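Local coordinates for protein sialidase B (Streptococcus pneumoniae serotype 4, PDB 4XJW) that hydrolyses alpha-2,3-, alpha-2,6- and alpha-2,8-glycosidic linkages of terminal sialic acids in oligosaccharides, glycoproteins and glycolipids as a family 33 glycosidase, at residues Lys334-Lys337 with Asp342-Tyr345; Glu382-Asp387 with Tyr408-Phe413. The protein carries 1 engineered substitution. All coordinates share one frame; numbering follows the deposited sequence.

Following the chain from the N terminus, contact 1 comes first. Strand 330-337 ends, four residues pass, and 342-345 turns back against it, which closes a very short loop. The chain then runs through further strands of the same antiparallel sheet to strand 377-387. Contact 2 opens there and closes a loop of 20 residues, which includes strands 394-398 and 400-403, when 408-413 arrives. The two contacts are in series, neither nesting nor crossing, and their centres are about 19 Å apart. They meet at Phe-413. Its CE1 lies 3.5 Å from Lys-337 CG, and its ring stands edge-to-face with that of Tyr-345. Strand 413-414 pairs with 330-337, so the end of contact 2 returns to contact 1.

Contact 1: Lys334-Lys337 with Asp342-Tyr345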
# COMPACT_ATOMS: atom_id res chain seq x y z
N LYS A 334 -22.59 -6.15 -21.90
CA LYS A 334 -23.03 -7.50 -22.27
C LYS A 334 -23.19 -8.34 -21.02
O LYS A 334 -22.44 -8.18 -20.06
CB LYS A 334 -22.04 -8.16 -23.23
CG LYS A 334 -21.91 -7.46 -24.57
CD LYS A 334 -20.96 -8.19 -25.50
CE LYS A 334 -19.53 -8.11 -25.01
NZ LYS A 334 -18.60 -8.84 -25.90
N LEU A 335 -24.19 -9.22 -21.03
CA LEU A 335 -24.40 -10.14 -19.91
C LEU A 335 -24.59 -11.57 -20.40
O LEU A 335 -25.16 -11.81 -21.47
CB LEU A 335 -25.62 -9.74 -19.09
CG LEU A 335 -25.60 -8.41 -18.34
CD1 LEU A 335 -26.96 -8.09 -17.74
CD2 LEU A 335 -24.52 -8.42 -17.27
N LYS A 336 -24.12 -12.51 -19.59
CA LYS A 336 -24.33 -13.93 -19.84
C LYS A 336 -25.24 -14.47 -18.75
O LYS A 336 -25.01 -14.23 -17.56
CB LYS A 336 -23.00 -14.69 -19.83
CG LYS A 336 -23.14 -16.20 -19.67
CD LYS A 336 -21.80 -16.90 -19.82
CE LYS A 336 -21.28 -16.74 -21.23
NZ LYS A 336 -19.96 -17.40 -21.42
N LYS A 337 -26.29 -15.18 -19.15
CA LYS A 337 -27.22 -15.73 -18.18
C LYS A 337 -26.75 -17.12 -17.78
O LYS A 337 -26.17 -17.84 -18.60
CB LYS A 337 -28.63 -15.78 -18.76
CG LYS A 337 -29.70 -15.97 -17.70
CD LYS A 337 -31.09 -16.06 -18.31
CE LYS A 337 -32.15 -16.22 -17.23
NZ LYS A 337 -33.52 -16.40 -17.81
N ASP A 342 -22.77 -18.42 -24.09
CA ASP A 342 -22.51 -17.17 -24.80
C ASP A 342 -23.18 -15.99 -24.09
O ASP A 342 -23.98 -16.18 -23.17
CB ASP A 342 -23.00 -17.27 -26.24
CG ASP A 342 -24.37 -17.93 -26.35
OD1 ASP A 342 -24.79 -18.59 -25.38
OD2 ASP A 342 -25.02 -17.80 -27.41
N PHE A 343 -22.83 -14.78 -24.51
CA PHE A 343 -23.43 -13.58 -23.96
C PHE A 343 -24.60 -13.14 -24.83
O PHE A 343 -24.42 -12.49 -25.86
CB PHE A 343 -22.39 -12.46 -23.85
CG PHE A 343 -21.44 -12.65 -22.71
CD1 PHE A 343 -20.44 -13.62 -22.77
CD2 PHE A 343 -21.55 -11.86 -21.57
CE1 PHE A 343 -19.57 -13.80 -21.71
CE2 PHE A 343 -20.68 -12.04 -20.51
CZ PHE A 343 -19.69 -13.00 -20.57
N ARG A 344 -25.81 -13.51 -24.41
CA ARG A 344 -27.00 -13.30 -25.23
C ARG A 344 -27.82 -12.09 -24.80
O ARG A 344 -28.93 -11.86 -25.31
CB ARG A 344 -27.85 -14.58 -25.24
CG ARG A 344 -27.11 -15.79 -25.82
CD ARG A 344 -27.85 -17.12 -25.63
NE ARG A 344 -29.03 -17.24 -26.49
CZ ARG A 344 -29.03 -17.79 -27.70
NH1 ARG A 344 -27.91 -18.28 -28.22
NH2 ARG A 344 -30.16 -17.85 -28.40
N TYR A 345 -27.27 -11.29 -23.89
CA TYR A 345 -27.99 -10.15 -23.32
C TYR A 345 -27.15 -8.86 -23.29
O TYR A 345 -25.92 -8.90 -23.28
CB TYR A 345 -28.48 -10.48 -21.91
CG TYR A 345 -29.39 -11.69 -21.85
CD1 TYR A 345 -28.86 -12.97 -21.74
CD2 TYR A 345 -30.77 -11.55 -21.92
CE1 TYR A 345 -29.69 -14.08 -21.69
CE2 TYR A 345 -31.60 -12.64 -21.87
CZ TYR A 345 -31.06 -13.91 -21.76
OH TYR A 345 -31.89 -15.00 -21.71
O HOH W 1 -26.40 -15.46 -22.05
O HOH W 2 -34.04 -14.29 -19.34
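The backbone O of Asp-342 touches the side chain of Lys-336, 3.4 Å from its CE. The Asp-342 carboxylate turns to its own segment and takes Arg-344 NH1 in a salt bridge on the syn side of OD2. Phe-343 follows and carries much of the contact. Lys-336 CB sits over the centre of its ring, 3.6 Å from the centroid, as a CH-pi contact. The Lys-336 chain bends at chi3 (-66°), which brings CE to 3.4 Å from Phe-343 CE1. Phe-343 CD2 also presses on the strand backbone, 3.3 Å from Leu-335 C. At Arg-344 a water bridges the two backbones: it accepts from Arg-344 N and Lys-337 N and donates to Asp-342 O. Tyr-345 then pairs with Leu-335. Leu-335 N gives a nearly straight bond of 2.9 Å to Tyr-345 O, and Tyr-345 N returns a more bent one of 3.3 Å to Leu-335 O. The Lys-337 chain crosses the Tyr-345 side chain at a slant, with CB 3.5 Å from Tyr-345 CE1. A second water joins Lys-337 NZ to Tyr-345 OH. This antiparallel hydrogen-bonded pair belongs to a beta hairpin that joins strands 330-337 and 345-347 at the protein surface.

Contact 2: Glu382-Asp387 with Tyr408-Phe413; sequences EQYSVD and YKDSLF
Tyr-384 OH donates a hydrogen bond of 2.7 Å to Asp-410 OD1. The bond uses the syn lone pair, on the side of the other oxygen, and OD1 lies in the plane of the ring at its edge. The carboxylate is turned 64° against the ring, and its OD2 also stands 3.4 Å from Tyr-384 CE1. The two side chains approach from opposite directions. Beside them, Lys-409 CD lies 4.0 Å from Tyr-384 OH. Its chain is extended, with CG anti to the backbone N (chi1 172°), and this carries the methylenes past the hydroxyl.

Asp-410 OD2 has partners of its own. A water donates to Asp-410 OD2 at 2.7 Å and accepts from Glu-382 N at 2.9 Å, so the strand backbone is tied to the same carboxylate. His-397 NE2 is a further hydrogen-bond partner of OD2.

Residues 408-411 form a type I beta turn that carries Lys-409 and Asp-410 at its two central positions. The turn's closing bond, Ser-411 N to Tyr-408 O, is weak. Lys-414 NZ bonds to Lys-409 O. Tyr-384 is anchored by backbone bonds to Asp-262 and Glu-264.

One carboxylate ties the turn to strand 377-387 through a phenol and a water. Both oxygens of Asp-410 are thus engaged, which probably favours its charged form.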
# COMPACT_ATOMS: atom_id res chain seq x y z
N GLU A 382 -25.82 -15.50 -1.76
CA GLU A 382 -25.26 -15.75 -0.43
C GLU A 382 -23.80 -15.30 -0.41
O GLU A 382 -23.03 -15.61 -1.32
CB GLU A 382 -25.37 -17.22 -0.05
CG GLU A 382 -24.99 -17.51 1.40
CD GLU A 382 -25.18 -18.97 1.77
OE1 GLU A 382 -25.69 -19.73 0.93
OE2 GLU A 382 -24.82 -19.35 2.90
N GLN A 383 -23.44 -14.55 0.63
CA GLN A 383 -22.09 -14.02 0.78
C GLN A 383 -21.07 -15.12 1.13
O GLN A 383 -21.43 -16.16 1.69
CB GLN A 383 -22.10 -12.93 1.86
CG GLN A 383 -20.83 -12.09 1.96
CD GLN A 383 -20.88 -11.08 3.10
OE1 GLN A 383 -20.85 -11.46 4.27
NE2 GLN A 383 -20.97 -9.80 2.76
N TYR A 384 -19.80 -14.89 0.78
CA TYR A 384 -18.71 -15.79 1.14
C TYR A 384 -17.85 -15.20 2.25
O TYR A 384 -17.74 -13.97 2.37
CB TYR A 384 -17.80 -16.04 -0.05
CG TYR A 384 -18.41 -16.83 -1.19
CD1 TYR A 384 -19.13 -16.19 -2.19
CD2 TYR A 384 -18.23 -18.20 -1.28
CE1 TYR A 384 -19.67 -16.91 -3.25
CE2 TYR A 384 -18.77 -18.92 -2.33
CZ TYR A 384 -19.49 -18.27 -3.31
OH TYR A 384 -20.02 -18.99 -4.36
N SER A 385 -17.22 -16.08 3.02
CA SER A 385 -16.18 -15.71 3.97
C SER A 385 -14.97 -16.59 3.68
O SER A 385 -15.11 -17.64 3.05
CB SER A 385 -16.66 -15.93 5.40
OG SER A 385 -17.56 -14.93 5.82
N VAL A 386 -13.80 -16.19 4.15
CA VAL A 386 -12.59 -17.00 3.96
C VAL A 386 -11.97 -17.43 5.28
O VAL A 386 -12.09 -16.74 6.28
CB VAL A 386 -11.55 -16.27 3.08
CG1 VAL A 386 -12.17 -15.84 1.78
CG2 VAL A 386 -10.95 -15.09 3.82
N ASP A 387 -11.28 -18.57 5.27
CA ASP A 387 -10.56 -19.01 6.46
C ASP A 387 -9.44 -19.97 6.09
O ASP A 387 -9.41 -20.52 4.98
CB ASP A 387 -11.50 -19.69 7.46
CG ASP A 387 -11.92 -21.07 7.01
OD1 ASP A 387 -11.19 -22.05 7.30
OD2 ASP A 387 -12.98 -21.19 6.37
N TYR A 408 -20.56 -10.42 -9.65
CA TYR A 408 -20.37 -11.49 -8.67
C TYR A 408 -20.36 -12.88 -9.30
O TYR A 408 -20.97 -13.12 -10.34
CB TYR A 408 -21.47 -11.48 -7.61
CG TYR A 408 -21.51 -10.28 -6.69
CD1 TYR A 408 -20.54 -9.29 -6.73
CD2 TYR A 408 -22.52 -10.17 -5.75
CE1 TYR A 408 -20.59 -8.20 -5.86
CE2 TYR A 408 -22.58 -9.09 -4.89
CZ TYR A 408 -21.63 -8.11 -4.95
OH TYR A 408 -21.73 -7.05 -4.07
N LYS A 409 -19.69 -13.80 -8.61
CA LYS A 409 -19.57 -15.19 -9.07
C LYS A 409 -20.94 -15.87 -9.08
O LYS A 409 -21.24 -16.66 -9.98
CB LYS A 409 -18.61 -15.95 -8.16
CG LYS A 409 -18.55 -17.45 -8.41
CD LYS A 409 -17.57 -18.09 -7.45
CE LYS A 409 -17.48 -19.59 -7.66
NZ LYS A 409 -16.51 -20.23 -6.71
N ASP A 410 -21.78 -15.54 -8.10
CA ASP A 410 -23.06 -16.23 -7.93
C ASP A 410 -24.24 -15.60 -8.69
O ASP A 410 -25.38 -16.05 -8.55
CB ASP A 410 -23.42 -16.32 -6.44
CG ASP A 410 -22.52 -17.26 -5.65
OD1 ASP A 410 -21.53 -17.78 -6.21
OD2 ASP A 410 -22.81 -17.46 -4.45
N SER A 411 -23.97 -14.56 -9.47
CA SER A 411 -25.04 -13.85 -10.16
C SER A 411 -25.71 -14.66 -11.28
O SER A 411 -25.07 -15.46 -11.98
CB SER A 411 -24.55 -12.51 -10.72
OG SER A 411 -25.62 -11.73 -11.21
N LEU A 412 -27.01 -14.43 -11.45
CA LEU A 412 -27.78 -15.02 -12.55
C LEU A 412 -27.32 -14.45 -13.89
O LEU A 412 -27.30 -15.16 -14.90
CB LEU A 412 -29.27 -14.75 -12.35
CG LEU A 412 -30.26 -15.23 -13.40
CD1 LEU A 412 -30.14 -16.73 -13.61
CD2 LEU A 412 -31.68 -14.86 -12.97
N PHE A 413 -26.99 -13.16 -13.90
CA PHE A 413 -26.43 -12.50 -15.07
C PHE A 413 -25.03 -12.00 -14.74
O PHE A 413 -24.83 -11.34 -13.72
CB PHE A 413 -27.32 -11.32 -15.48
CG PHE A 413 -28.62 -11.72 -16.10
CD1 PHE A 413 -28.68 -12.09 -17.43
CD2 PHE A 413 -29.78 -11.73 -15.34
CE1 PHE A 413 -29.88 -12.46 -18.01
CE2 PHE A 413 -30.99 -12.09 -15.91
CZ PHE A 413 -31.04 -12.46 -17.25
O HOH W 3 -25.41 -17.63 -3.68